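Local coordinates for uncharacterized protein (Bacteroides ovatus CL02T12C04, PDB 6PTM) that probably acts as an exo-carrageenase, a glycoside hydrolase of family 42 that cleaves sugar units from the ends of carrageenan chains, at residues A[74-79]-A[181-186]; A[86-91]-A[114-119]; A[192-197]-A[213-218]; A[377-382]-A[389-394]. One frame throughout, in Å; residues are numbered along the deposited sequence.

Contact 1 (A[74-79]-A[181-186])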
loop_
_atom_site.group_PDB
_atom_site.type_symbol
_atom_site.label_atom_id
_atom_site.label_comp_id
_atom_site.label_asym_id
_atom_site.label_seq_id
_atom_site.Cartn_x
_atom_site.Cartn_y
_atom_site.Cartn_z
ATOM N N ALA A 74 14.210 20.991 -5.116
ATOM C CA ALA A 74 14.002 21.226 -6.566
ATOM C C ALA A 74 15.348 21.526 -7.258
ATOM O O ALA A 74 15.589 20.997 -8.371
ATOM C CB ALA A 74 13.011 22.359 -6.772
ATOM N N LEU A 75 16.152 22.414 -6.670
ATOM C CA LEU A 75 17.484 22.797 -7.220
ATOM C C LEU A 75 18.334 21.529 -7.344
ATOM O O LEU A 75 18.955 21.325 -8.390
ATOM C CB LEU A 75 18.169 23.805 -6.294
ATOM C CG LEU A 75 19.529 24.295 -6.789
ATOM C CD1 LEU A 75 19.361 25.108 -8.061
ATOM C CD2 LEU A 75 20.234 25.142 -5.759
ATOM N N ARG A 76 18.406 20.716 -6.296
ATOM C CA ARG A 76 19.220 19.479 -6.321
ATOM C C ARG A 76 18.686 18.537 -7.400
ATOM O O ARG A 76 19.495 17.918 -8.129
ATOM C CB ARG A 76 19.268 18.797 -4.956
ATOM C CG ARG A 76 20.084 17.513 -4.957
ATOM C CD ARG A 76 21.513 17.700 -5.445
ATOM N NE ARG A 76 22.225 18.685 -4.636
ATOM C CZ ARG A 76 22.691 18.469 -3.405
ATOM N NH1 ARG A 76 22.539 17.305 -2.790
ATOM N NH2 ARG A 76 23.320 19.445 -2.777
ATOM N N THR A 77 17.369 18.406 -7.502
ATOM C CA THR A 77 16.785 17.557 -8.550
ATOM C C THR A 77 17.280 18.041 -9.915
ATOM O O THR A 77 17.613 17.216 -10.798
ATOM C CB THR A 77 15.261 17.554 -8.498
ATOM O OG1 THR A 77 14.806 17.157 -7.201
ATOM C CG2 THR A 77 14.719 16.617 -9.550
ATOM N N ALA A 78 17.259 19.346 -10.113
ATOM C CA ALA A 78 17.618 19.974 -11.391
ATOM C C ALA A 78 19.095 19.681 -11.660
ATOM O O ALA A 78 19.408 19.176 -12.769
ATOM C CB ALA A 78 17.300 21.444 -11.331
ATOM N N GLU A 79 19.960 19.891 -10.661
ATOM C CA GLU A 79 21.428 19.649 -10.797
ATOM C C GLU A 79 21.654 18.203 -11.209
ATOM O O GLU A 79 22.447 17.977 -12.094
ATOM C CB GLU A 79 22.168 19.936 -9.497
ATOM C CG GLU A 79 22.170 21.400 -9.170
ATOM C CD GLU A 79 22.629 21.664 -7.757
ATOM O OE1 GLU A 79 22.659 20.735 -6.965
ATOM O OE2 GLU A 79 22.880 22.809 -7.462
ATOM N N ILE A 181 24.812 8.014 -2.018
ATOM C CA ILE A 181 25.903 9.021 -2.059
ATOM C C ILE A 181 25.367 10.339 -1.494
ATOM O O ILE A 181 24.138 10.610 -1.587
ATOM C CB ILE A 181 26.469 9.155 -3.480
ATOM C CG1 ILE A 181 25.415 9.639 -4.474
ATOM C CG2 ILE A 181 27.111 7.841 -3.933
ATOM C CD1 ILE A 181 26.002 10.233 -5.708
ATOM N N LYS A 182 26.257 11.149 -0.934
ATOM C CA LYS A 182 25.888 12.449 -0.329
ATOM C C LYS A 182 24.896 13.221 -1.228
ATOM O O LYS A 182 23.853 13.707 -0.673
ATOM C CB LYS A 182 27.140 13.265 -0.001
ATOM C CG LYS A 182 26.860 14.365 1.013
ATOM C CD LYS A 182 27.877 14.458 2.154
ATOM C CE LYS A 182 28.990 15.440 1.863
ATOM N NZ LYS A 182 28.440 16.797 1.611
ATOM N N GLU A 183 25.179 13.351 -2.534
ATOM C CA GLU A 183 24.395 14.176 -3.505
ATOM C C GLU A 183 22.917 13.728 -3.494
ATOM O O GLU A 183 22.048 14.607 -3.643
ATOM C CB GLU A 183 25.014 14.138 -4.920
ATOM C CG GLU A 183 24.585 15.312 -5.824
ATOM C CD GLU A 183 24.819 15.251 -7.347
ATOM O OE1 GLU A 183 25.260 14.173 -7.862
ATOM O OE2 GLU A 183 24.557 16.301 -8.053
ATOM N N TYR A 184 22.639 12.434 -3.272
ATOM C CA TYR A 184 21.294 11.806 -3.406
ATOM C C TYR A 184 20.604 11.630 -2.036
ATOM O O TYR A 184 19.391 11.422 -2.031
ATOM C CB TYR A 184 21.408 10.469 -4.148
ATOM C CG TYR A 184 21.896 10.522 -5.585
ATOM C CD1 TYR A 184 22.105 11.712 -6.264
ATOM C CD2 TYR A 184 22.143 9.350 -6.286
ATOM C CE1 TYR A 184 22.576 11.737 -7.577
ATOM C CE2 TYR A 184 22.611 9.350 -7.592
ATOM C CZ TYR A 184 22.841 10.553 -8.244
ATOM O OH TYR A 184 23.283 10.564 -9.534
ATOM N N ILE A 185 21.320 11.701 -0.905
ATOM C CA ILE A 185 20.720 11.435 0.438
ATOM C C ILE A 185 20.469 12.752 1.186
ATOM O O ILE A 185 19.811 12.690 2.234
ATOM C CB ILE A 185 21.562 10.435 1.270
ATOM C CG1 ILE A 185 22.940 11.006 1.613
ATOM C CG2 ILE A 185 21.643 9.085 0.572
ATOM C CD1 ILE A 185 23.752 10.155 2.559
ATOM N N GLU A 186 20.980 13.894 0.700
ATOM C CA GLU A 186 20.725 15.218 1.326
ATOM C C GLU A 186 19.237 15.564 1.221
ATOM O O GLU A 186 18.658 15.942 2.250
ATOM C CB GLU A 186 21.565 16.314 0.696
ATOM C CG GLU A 186 22.940 16.329 1.295
ATOM C CD GLU A 186 23.899 17.343 0.703
ATOM O OE1 GLU A 186 23.555 17.973 -0.318
ATOM O OE2 GLU A 186 24.980 17.501 1.300
#

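Contact 2 (A[86-91]-A[114-119])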
loop_
_atom_site.group_PDB
_atom_site.type_symbol
_atom_site.label_atom_id
_atom_site.label_comp_id
_atom_site.label_asym_id
_atom_site.label_seq_id
_atom_site.Cartn_x
_atom_site.Cartn_y
_atom_site.Cartn_z
ATOM N N LYS A 86 22.572 15.176 -19.972
ATOM C CA LYS A 86 23.881 15.187 -20.681
ATOM C C LYS A 86 24.249 13.741 -21.029
ATOM O O LYS A 86 24.612 13.485 -22.165
ATOM C CB LYS A 86 24.970 15.851 -19.824
ATOM C CG LYS A 86 26.270 16.162 -20.557
ATOM C CD LYS A 86 26.027 16.768 -21.928
ATOM C CE LYS A 86 26.980 17.869 -22.315
ATOM N NZ LYS A 86 26.224 18.961 -22.976
ATOM N N TRP A 87 24.127 12.809 -20.091
ATOM C CA TRP A 87 24.271 11.369 -20.407
ATOM C C TRP A 87 23.312 11.003 -21.535
ATOM O O TRP A 87 23.777 10.421 -22.524
ATOM C CB TRP A 87 24.055 10.477 -19.194
ATOM C CG TRP A 87 24.533 9.093 -19.465
ATOM C CD1 TRP A 87 25.799 8.623 -19.287
ATOM C CD2 TRP A 87 23.773 8.019 -20.045
ATOM N NE1 TRP A 87 25.867 7.310 -19.672
ATOM C CE2 TRP A 87 24.643 6.912 -20.147
ATOM C CE3 TRP A 87 22.450 7.880 -20.465
ATOM C CZ2 TRP A 87 24.224 5.678 -20.648
ATOM C CZ3 TRP A 87 22.024 6.657 -20.931
ATOM C CH2 TRP A 87 22.909 5.575 -21.036
ATOM N N ASP A 88 22.051 11.412 -21.461
ATOM C CA ASP A 88 21.071 10.993 -22.484
ATOM C C ASP A 88 21.533 11.530 -23.855
ATOM O O ASP A 88 21.442 10.803 -24.857
ATOM C CB ASP A 88 19.634 11.380 -22.109
ATOM C CG ASP A 88 19.101 10.710 -20.844
ATOM O OD1 ASP A 88 19.497 9.554 -20.595
ATOM O OD2 ASP A 88 18.278 11.349 -20.107
ATOM N N GLU A 89 21.959 12.778 -23.907
ATOM C CA GLU A 89 22.373 13.456 -25.162
ATOM C C GLU A 89 23.546 12.677 -25.769
ATOM O O GLU A 89 23.584 12.570 -26.970
ATOM C CB GLU A 89 22.736 14.907 -24.847
ATOM C CG GLU A 89 23.141 15.738 -26.044
ATOM C CD GLU A 89 23.889 16.989 -25.612
ATOM O OE1 GLU A 89 23.550 17.581 -24.565
ATOM O OE2 GLU A 89 24.851 17.342 -26.294
ATOM N N ASN A 90 24.439 12.119 -24.942
ATOM C CA ASN A 90 25.685 11.438 -25.398
ATOM C C ASN A 90 25.459 9.940 -25.622
ATOM O O ASN A 90 26.400 9.292 -26.112
ATOM C CB ASN A 90 26.842 11.613 -24.420
ATOM C CG ASN A 90 27.359 13.029 -24.411
ATOM O OD1 ASN A 90 27.256 13.734 -25.410
ATOM N ND2 ASN A 90 27.888 13.454 -23.279
ATOM N N ASN A 91 24.288 9.398 -25.305
ATOM C CA ASN A 91 24.056 7.933 -25.362
ATOM C C ASN A 91 22.696 7.684 -26.005
ATOM O O ASN A 91 21.928 6.886 -25.428
ATOM C CB ASN A 91 24.215 7.328 -23.964
ATOM C CG ASN A 91 25.637 7.427 -23.450
ATOM O OD1 ASN A 91 26.438 6.529 -23.697
ATOM N ND2 ASN A 91 25.968 8.504 -22.760
ATOM N N LYS A 114 15.847 10.854 -29.103
ATOM C CA LYS A 114 16.357 12.175 -29.552
ATOM C C LYS A 114 15.742 13.294 -28.710
ATOM O O LYS A 114 16.457 14.204 -28.397
ATOM C CB LYS A 114 16.075 12.376 -31.040
ATOM C CG LYS A 114 16.970 11.553 -31.950
ATOM C CD LYS A 114 17.011 12.126 -33.340
ATOM C CE LYS A 114 18.034 11.470 -34.240
ATOM N NZ LYS A 114 17.537 10.150 -34.671
ATOM N N LEU A 115 14.452 13.234 -28.381
ATOM C CA LEU A 115 13.758 14.371 -27.721
ATOM C C LEU A 115 13.942 14.308 -26.189
ATOM O O LEU A 115 13.770 15.350 -25.552
ATOM C CB LEU A 115 12.286 14.400 -28.147
ATOM C CG LEU A 115 11.365 13.308 -27.603
ATOM C CD1 LEU A 115 10.892 13.617 -26.190
ATOM C CD2 LEU A 115 10.159 13.143 -28.521
ATOM N N LEU A 116 14.373 13.171 -25.619
ATOM C CA LEU A 116 14.454 12.961 -24.146
ATOM C C LEU A 116 15.325 14.022 -23.470
ATOM O O LEU A 116 14.888 14.619 -22.474
ATOM C CB LEU A 116 14.936 11.531 -23.854
ATOM C CG LEU A 116 15.255 11.234 -22.387
ATOM C CD1 LEU A 116 14.003 11.399 -21.534
ATOM C CD2 LEU A 116 15.856 9.835 -22.214
ATOM N N PRO A 117 16.563 14.326 -23.950
ATOM C CA PRO A 117 17.411 15.294 -23.258
ATOM C C PRO A 117 16.764 16.675 -23.108
ATOM O O PRO A 117 16.769 17.218 -22.009
ATOM C CB PRO A 117 18.728 15.329 -24.062
ATOM C CG PRO A 117 18.706 14.005 -24.816
ATOM C CD PRO A 117 17.239 13.758 -25.125
ATOM N N ASP A 118 16.186 17.219 -24.174
ATOM C CA ASP A 118 15.524 18.547 -24.090
ATOM C C ASP A 118 14.201 18.453 -23.322
ATOM O O ASP A 118 13.776 19.498 -22.814
ATOM C CB ASP A 118 15.349 19.195 -25.458
ATOM C CG ASP A 118 16.658 19.802 -25.942
ATOM O OD1 ASP A 118 17.628 19.937 -25.130
ATOM O OD2 ASP A 118 16.694 20.118 -27.109
ATOM N N PHE A 119 13.546 17.295 -23.282
ATOM C CA PHE A 119 12.311 17.123 -22.477
ATOM C C PHE A 119 12.707 17.288 -21.001
ATOM O O PHE A 119 12.124 18.119 -20.255
ATOM C CB PHE A 119 11.630 15.785 -22.773
ATOM C CG PHE A 119 10.622 15.418 -21.717
ATOM C CD1 PHE A 119 9.406 16.075 -21.665
ATOM C CD2 PHE A 119 10.940 14.506 -20.709
ATOM C CE1 PHE A 119 8.485 15.782 -20.656
ATOM C CE2 PHE A 119 10.029 14.217 -19.705
ATOM C CZ PHE A 119 8.808 14.861 -19.675
#

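Contact 3 (A[192-197]-A[213-218])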
loop_
_atom_site.group_PDB
_atom_site.type_symbol
_atom_site.label_atom_id
_atom_site.label_comp_id
_atom_site.label_asym_id
_atom_site.label_seq_id
_atom_site.Cartn_x
_atom_site.Cartn_y
_atom_site.Cartn_z
ATOM N N ASP A 192 18.330 3.515 4.876
ATOM C CA ASP A 192 19.452 2.559 5.015
ATOM C C ASP A 192 18.848 1.164 4.886
ATOM O O ASP A 192 17.618 1.041 4.618
ATOM C CB ASP A 192 20.148 2.755 6.361
ATOM C CG ASP A 192 21.616 2.339 6.433
ATOM O OD1 ASP A 192 22.042 1.462 5.624
ATOM O OD2 ASP A 192 22.300 2.845 7.353
ATOM N N GLY A 193 19.666 0.152 5.144
ATOM C CA GLY A 193 19.197 -1.233 5.234
ATOM C C GLY A 193 20.276 -2.220 4.872
ATOM O O GLY A 193 21.463 -1.841 4.768
ATOM N N PHE A 194 19.879 -3.477 4.786
ATOM C CA PHE A 194 20.796 -4.614 4.595
ATOM C C PHE A 194 20.046 -5.692 3.813
ATOM O O PHE A 194 18.854 -5.910 4.073
ATOM C CB PHE A 194 21.341 -5.104 5.935
ATOM C CG PHE A 194 22.429 -6.120 5.727
ATOM C CD1 PHE A 194 23.702 -5.716 5.352
ATOM C CD2 PHE A 194 22.173 -7.478 5.835
ATOM C CE1 PHE A 194 24.697 -6.657 5.090
ATOM C CE2 PHE A 194 23.177 -8.414 5.592
ATOM C CZ PHE A 194 24.440 -8.002 5.232
ATOM N N PHE A 195 20.705 -6.267 2.809
ATOM C CA PHE A 195 20.146 -7.329 1.935
ATOM C C PHE A 195 20.818 -8.644 2.311
ATOM O O PHE A 195 22.031 -8.669 2.418
ATOM C CB PHE A 195 20.433 -7.017 0.469
ATOM C CG PHE A 195 20.051 -8.123 -0.476
ATOM C CD1 PHE A 195 20.978 -9.077 -0.876
ATOM C CD2 PHE A 195 18.760 -8.214 -0.962
ATOM C CE1 PHE A 195 20.612 -10.092 -1.748
ATOM C CE2 PHE A 195 18.400 -9.215 -1.847
ATOM C CZ PHE A 195 19.322 -10.164 -2.223
ATOM N N MET A 196 20.062 -9.712 2.481
ATOM C CA MET A 196 20.671 -11.058 2.578
ATOM C C MET A 196 19.769 -12.088 1.905
ATOM O O MET A 196 18.624 -11.762 1.572
ATOM C CB MET A 196 20.923 -11.444 4.034
ATOM C CG MET A 196 19.702 -11.417 4.883
ATOM S SD MET A 196 20.278 -11.740 6.555
ATOM C CE MET A 196 18.677 -11.766 7.363
ATOM N N THR A 197 20.317 -13.284 1.703
ATOM C CA THR A 197 19.714 -14.389 0.939
ATOM C C THR A 197 20.114 -15.703 1.606
ATOM O O THR A 197 21.252 -15.798 2.170
ATOM C CB THR A 197 20.130 -14.301 -0.537
ATOM O OG1 THR A 197 19.528 -15.418 -1.165
ATOM C CG2 THR A 197 21.625 -14.318 -0.768
ATOM N N ILE A 213 29.505 -11.507 6.612
ATOM C CA ILE A 213 30.045 -11.223 7.973
ATOM C C ILE A 213 30.852 -9.912 7.956
ATOM O O ILE A 213 30.675 -9.096 8.885
ATOM C CB ILE A 213 30.883 -12.399 8.492
ATOM C CG1 ILE A 213 30.107 -13.721 8.494
ATOM C CG2 ILE A 213 31.449 -12.093 9.861
ATOM C CD1 ILE A 213 28.851 -13.663 9.328
ATOM N N ASN A 214 31.768 -9.750 6.993
ATOM C CA ASN A 214 32.632 -8.549 6.901
ATOM C C ASN A 214 31.754 -7.297 6.816
ATOM O O ASN A 214 32.050 -6.311 7.548
ATOM C CB ASN A 214 33.572 -8.618 5.696
ATOM C CG ASN A 214 34.719 -9.580 5.936
ATOM O OD1 ASN A 214 35.063 -9.831 7.073
ATOM N ND2 ASN A 214 35.362 -10.072 4.888
ATOM N N GLU A 215 30.713 -7.331 5.985
ATOM C CA GLU A 215 29.835 -6.153 5.803
ATOM C C GLU A 215 29.162 -5.845 7.132
ATOM O O GLU A 215 29.226 -4.685 7.583
ATOM C CB GLU A 215 28.834 -6.414 4.694
ATOM C CG GLU A 215 28.416 -5.145 4.001
ATOM C CD GLU A 215 27.280 -5.362 3.023
ATOM O OE1 GLU A 215 27.216 -6.465 2.389
ATOM O OE2 GLU A 215 26.441 -4.458 2.929
ATOM N N LEU A 216 28.592 -6.855 7.782
ATOM C CA LEU A 216 27.814 -6.632 9.032
ATOM C C LEU A 216 28.734 -6.171 10.161
ATOM O O LEU A 216 28.282 -5.399 10.999
ATOM C CB LEU A 216 27.075 -7.912 9.424
ATOM C CG LEU A 216 25.888 -8.238 8.531
ATOM C CD1 LEU A 216 25.384 -9.621 8.842
ATOM C CD2 LEU A 216 24.794 -7.193 8.699
ATOM N N GLN A 217 29.981 -6.638 10.208
ATOM C CA GLN A 217 30.913 -6.234 11.302
ATOM C C GLN A 217 31.246 -4.755 11.140
ATOM O O GLN A 217 31.435 -4.116 12.159
ATOM C CB GLN A 217 32.211 -7.047 11.279
ATOM C CG GLN A 217 32.025 -8.456 11.812
ATOM C CD GLN A 217 33.294 -9.264 11.764
ATOM O OE1 GLN A 217 34.193 -8.994 10.981
ATOM N NE2 GLN A 217 33.369 -10.256 12.621
ATOM N N GLU A 218 31.379 -4.288 9.897
ATOM C CA GLU A 218 31.824 -2.912 9.555
ATOM C C GLU A 218 30.636 -1.940 9.505
ATOM O O GLU A 218 30.853 -0.747 9.639
ATOM C CB GLU A 218 32.481 -2.876 8.182
ATOM C CG GLU A 218 33.869 -3.472 8.166
ATOM C CD GLU A 218 34.681 -2.921 7.013
ATOM O OE1 GLU A 218 34.521 -3.421 5.873
ATOM O OE2 GLU A 218 35.421 -1.952 7.258
HETATM O O HOH W 1 23.205 -4.885 1.942
#

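Contact 4 (A[377-382]-A[389-394])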
loop_
_atom_site.group_PDB
_atom_site.type_symbol
_atom_site.label_atom_id
_atom_site.label_comp_id
_atom_site.label_asym_id
_atom_site.label_seq_id
_atom_site.Cartn_x
_atom_site.Cartn_y
_atom_site.Cartn_z
ATOM N N PHE A 377 7.029 -18.397 11.481
ATOM C CA PHE A 377 8.342 -19.070 11.688
ATOM C C PHE A 377 9.471 -18.061 11.431
ATOM O O PHE A 377 10.311 -17.884 12.313
ATOM C CB PHE A 377 8.487 -20.323 10.814
ATOM C CG PHE A 377 9.902 -20.825 10.652
ATOM C CD1 PHE A 377 10.536 -21.518 11.678
ATOM C CD2 PHE A 377 10.602 -20.584 9.476
ATOM C CE1 PHE A 377 11.856 -21.928 11.544
ATOM C CE2 PHE A 377 11.924 -20.995 9.343
ATOM C CZ PHE A 377 12.550 -21.657 10.382
ATOM N N LEU A 378 9.497 -17.366 10.296
ATOM C CA LEU A 378 10.624 -16.429 9.989
ATOM C C LEU A 378 10.718 -15.344 11.070
ATOM O O LEU A 378 11.825 -15.090 11.564
ATOM C CB LEU A 378 10.423 -15.796 8.603
ATOM C CG LEU A 378 10.651 -16.725 7.418
ATOM C CD1 LEU A 378 10.392 -15.984 6.108
ATOM C CD2 LEU A 378 12.063 -17.356 7.425
ATOM N N LYS A 379 9.592 -14.723 11.418
ATOM C CA LYS A 379 9.508 -13.694 12.476
ATOM C C LYS A 379 9.984 -14.268 13.815
ATOM O O LYS A 379 10.818 -13.585 14.480
ATOM C CB LYS A 379 8.088 -13.140 12.622
ATOM C CG LYS A 379 7.902 -12.230 13.827
ATOM C CD LYS A 379 6.502 -11.703 14.039
ATOM C CE LYS A 379 5.461 -12.795 14.122
ATOM N NZ LYS A 379 4.171 -12.277 14.657
ATOM N N ASN A 380 9.552 -15.473 14.197
ATOM C CA ASN A 380 9.961 -16.037 15.519
ATOM C C ASN A 380 11.464 -16.324 15.506
ATOM O O ASN A 380 12.093 -16.053 16.527
ATOM C CB ASN A 380 9.134 -17.236 15.978
ATOM C CG ASN A 380 7.667 -16.886 16.093
ATOM O OD1 ASN A 380 7.304 -15.731 16.375
ATOM N ND2 ASN A 380 6.811 -17.859 15.802
ATOM N N GLU A 381 12.060 -16.713 14.377
ATOM C CA GLU A 381 13.536 -16.901 14.303
ATOM C C GLU A 381 14.257 -15.562 14.490
ATOM O O GLU A 381 15.184 -15.527 15.338
ATOM C CB GLU A 381 13.983 -17.621 13.033
ATOM C CG GLU A 381 13.454 -19.040 12.956
ATOM C CD GLU A 381 13.964 -19.959 14.058
ATOM O OE1 GLU A 381 15.137 -20.312 14.016
ATOM O OE2 GLU A 381 13.217 -20.205 15.024
ATOM N N ILE A 382 13.829 -14.502 13.793
ATOM C CA ILE A 382 14.447 -13.153 13.906
ATOM C C ILE A 382 14.348 -12.703 15.362
ATOM O O ILE A 382 15.383 -12.296 15.895
ATOM C CB ILE A 382 13.823 -12.148 12.927
ATOM C CG1 ILE A 382 14.157 -12.517 11.479
ATOM C CG2 ILE A 382 14.239 -10.730 13.252
ATOM C CD1 ILE A 382 13.318 -11.807 10.463
ATOM N N ALA A 389 12.684 -6.697 17.106
ATOM C CA ALA A 389 12.498 -6.734 15.636
ATOM C C ALA A 389 11.045 -6.398 15.295
ATOM O O ALA A 389 10.133 -6.993 15.863
ATOM C CB ALA A 389 12.879 -8.084 15.078
ATOM N N LYS A 390 10.855 -5.532 14.313
ATOM C CA LYS A 390 9.535 -5.328 13.695
ATOM C C LYS A 390 9.604 -5.986 12.319
ATOM O O LYS A 390 10.595 -5.770 11.614
ATOM C CB LYS A 390 9.205 -3.841 13.700
ATOM C CG LYS A 390 9.205 -3.151 15.057
ATOM C CD LYS A 390 8.209 -2.006 14.986
ATOM C CE LYS A 390 8.374 -0.821 15.910
ATOM N NZ LYS A 390 9.440 -0.944 16.903
ATOM N N THR A 391 8.610 -6.796 11.983
ATOM C CA THR A 391 8.568 -7.490 10.691
ATOM C C THR A 391 7.422 -6.938 9.859
ATOM O O THR A 391 6.400 -6.479 10.415
ATOM C CB THR A 391 8.497 -9.009 10.863
ATOM O OG1 THR A 391 7.231 -9.367 11.428
ATOM C CG2 THR A 391 9.635 -9.522 11.720
ATOM N N HIS A 392 7.590 -7.106 8.558
ATOM C CA HIS A 392 6.549 -6.881 7.551
ATOM C C HIS A 392 6.878 -7.694 6.321
ATOM O O HIS A 392 7.979 -8.252 6.213
ATOM C CB HIS A 392 6.417 -5.373 7.250
ATOM C CG HIS A 392 7.709 -4.707 6.950
ATOM N ND1 HIS A 392 8.118 -4.435 5.656
ATOM C CD2 HIS A 392 8.659 -4.218 7.773
ATOM C CE1 HIS A 392 9.283 -3.825 5.695
ATOM N NE2 HIS A 392 9.641 -3.664 7.003
ATOM N N ILE A 393 5.935 -7.679 5.398
ATOM C CA ILE A 393 5.975 -8.470 4.150
ATOM C C ILE A 393 5.595 -7.538 2.994
ATOM O O ILE A 393 4.617 -6.753 3.144
ATOM C CB ILE A 393 5.029 -9.676 4.312
ATOM C CG1 ILE A 393 5.355 -10.495 5.566
ATOM C CG2 ILE A 393 5.009 -10.547 3.069
ATOM C CD1 ILE A 393 4.181 -11.384 6.018
ATOM N N LYS A 394 6.314 -7.623 1.871
ATOM C CA LYS A 394 5.974 -6.796 0.681
ATOM C C LYS A 394 4.793 -7.460 -0.043
ATOM O O LYS A 394 4.967 -8.090 -1.109
ATOM C CB LYS A 394 7.190 -6.584 -0.207
ATOM C CG LYS A 394 6.900 -5.707 -1.421
ATOM C CD LYS A 394 7.989 -5.689 -2.427
ATOM C CE LYS A 394 9.276 -5.082 -1.883
ATOM N NZ LYS A 394 10.319 -4.961 -2.939
#

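Contact 1 (A[74-79]-A[181-186])
Arg76 of helix 69-90 and Glu183 of the short helix 182-185 are the closest backbone pair, yet their CA atoms stand 7.9 Å apart, and it is a long side chain that spans the gap. Arg76 starts with CG pointing away from the backbone N (chi1 179°), then folds at chi2 and chi3, which turns its guanidinium edge-on to the end of the short helix. There Arg76 NH1 has two acceptors, Glu186 OE1 at 2.8 Å and the main-chain Glu183 O at 2.9 Å. Arg76 NH2 adds a second bond to the same Glu186 OE1, at 2.9 Å, giving an end-on salt bridge in which both nitrogens share one oxygen. That oxygen lies close to the guanidinium plane, although the carboxylate itself is turned 37° against it. From its own helix, one turn on, Glu79 OE1 takes the NE of Arg76 at 3.1 Å, also nearly in the guanidinium plane, so rotation of the group is restrained from two edges. Nearer its backbone, Arg76 CD packs against Glu183 CG at 3.9 Å. The chain of charges runs on at both ends: Glu79 also pairs with Arg55 of helix 44-63, and Glu186 OE2 with Lys182 NZ. This is a surface salt-bridge network, joining the N-terminal helices to the segment after strand 168-175, probably the first strand of the (beta/alpha)8 barrel expected of family 42.

Contact 2 (A[86-91]-A[114-119])
The CA atoms of Pro117 and Glu89, 5.6 Å apart, are the closest such pair of the two segments, which run almost antiparallel, their short axes 8.3 Å apart at 161°. Van der Waals contacts centre on the Pro117 ring, whose CG lies 3.6 Å from the backbone Glu89 N; its apolar pairs are Pro117 CG with Asp88 CB at 3.9 Å and Pro117 CB with Glu89 CB at 4.1 Å. Helix 109-139 is kinked here, the nitrogens of Pro117 and Asp118 lacking their bonds to the preceding turn. Mixed contacts come from Leu116, which crosses the Asp88 side chain and sets its CD2 methyl 3.5 Å from Asp88 OD2. The carboxylates are satisfied by residues other than those facing them. Asp88 OD2 forms a salt bridge with Arg511 and OD1 a hydrogen bond with Asn95, while Glu89 OE1 pairs with Arg121 of helix 109-139 and, weakly, with Lys86. Between the two segments the contact is thus van der Waals packing alone, and the Glu89-Arg121 salt bridge adds a charged link between the same helices. The buried Asp88 carboxylate, flanked by a methyl and with Glu120 close by, probably relies on Arg511 to balance its charge.

Contact 3 (A[192-197]-A[213-218])
Phe194 of the strand and Leu216 of the helix carry this contact, the leucine methyl CD2 sitting almost centrally over one face of the ring. The methyl is 3.5 Å from the centroid of the Phe194 ring and only 8° off its normal, a well-formed CH-pi contact, and Leu216 CG also comes within 3.6 Å of Phe194 CZ. Leu216 swings its CG to lie beside its own backbone N (chi1 -73°), which carries the branch across to the ring although its CB does not point at the strand. The extended Glu215 slants across and brings its OE2 to 3.5 Å from Phe194 CE1, with the carboxylate turned 57° against the ring. A water then ties the same carboxylate loosely to the strand: it accepts from Phe195 N at 3.0 Å and donates a weak bond to Glu215 OE2. Farther out, Phe194 is held in line by backbone bonds to Phe226 and Phe228 of strand 225-230, and Met278 of helix 261-278 packs on its side chain. That same helix reaches Leu216 through Tyr277. At the start of the strand, Asp192 OD1 bonds Gly193 N and pairs with Lys219, just past helix 210-218. Strand 192-197, helix 210-218 and strand 225-230 form a beta-alpha-beta crossover, the repeating unit of a (beta/alpha)8 barrel, with Phe194 and Leu216 packed where its helix lies against its first strand.

Contact 4 (A[377-382]-A[389-394])
Thr391, Ile382 and Lys379 account for most of the surface buried between the end of helix 358-385 and the strand that follows. Thr391 stands with OG1 between its backbone N and carbonyl carbon (chi1 68°); with this rotation OG1 and CG2 both face Lys379. The lysine passes over them at about a right angle: Lys379 CD is 3.6 Å from Thr391 OG1, and Lys379 CG lies 3.8 Å from Thr391 CG2. The OG1 contact is with carbon only, its hydrogen bond being made outside the two segments. Only the aliphatic part of the lysine is used; its chain bends at chi3 and takes the ammonium group to the main-chain oxygen of Asn417. One turn later on the helix, Ile382 points at the strand and touches Ala389 just before it. The CG2 branch of Ile382 comes to 3.5 Å from Ala389 CB, tighter than an ordinary methyl-methyl contact. Both residues also rest on strand 288-292, Ile382 on Leu290 and Ala389 on Tyr288. On the side away from that strand, Thr391 is bonded through its backbone to Ile420, just before strand 421-423, and its N to Glu419 OE1. The short connection after residue 385 turns the chain back, laying helix 358-385 over the strand it leads into. Such a helix covering the outer side of the following strand is typical of the (beta/alpha)8 barrel of family 42 glycoside hydrolases.

Contacts 1 and 2 share helix 69-90, with centres 20 Å apart, and contact 2 lies within the chain span that contact 1 brackets. Contact 1 passes from the N-terminal helices to helix 182-185, which is followed directly by strand 192-197 of contact 3, 26 Å away between centres. Contacts 3 and 4 lie on strands 192-197 and 391-394 of the same parallel sheet, with strands 225-230 and 288-292 between them, and their centres are 17 Å apart. Contacts 2 and 4 are the most distant pair, at 44 Å between centres. Contacts 1, 3 and 4 follow in series along the chain, so the set runs from an N-terminal helical layer into what is probably the (beta/alpha)8 barrel.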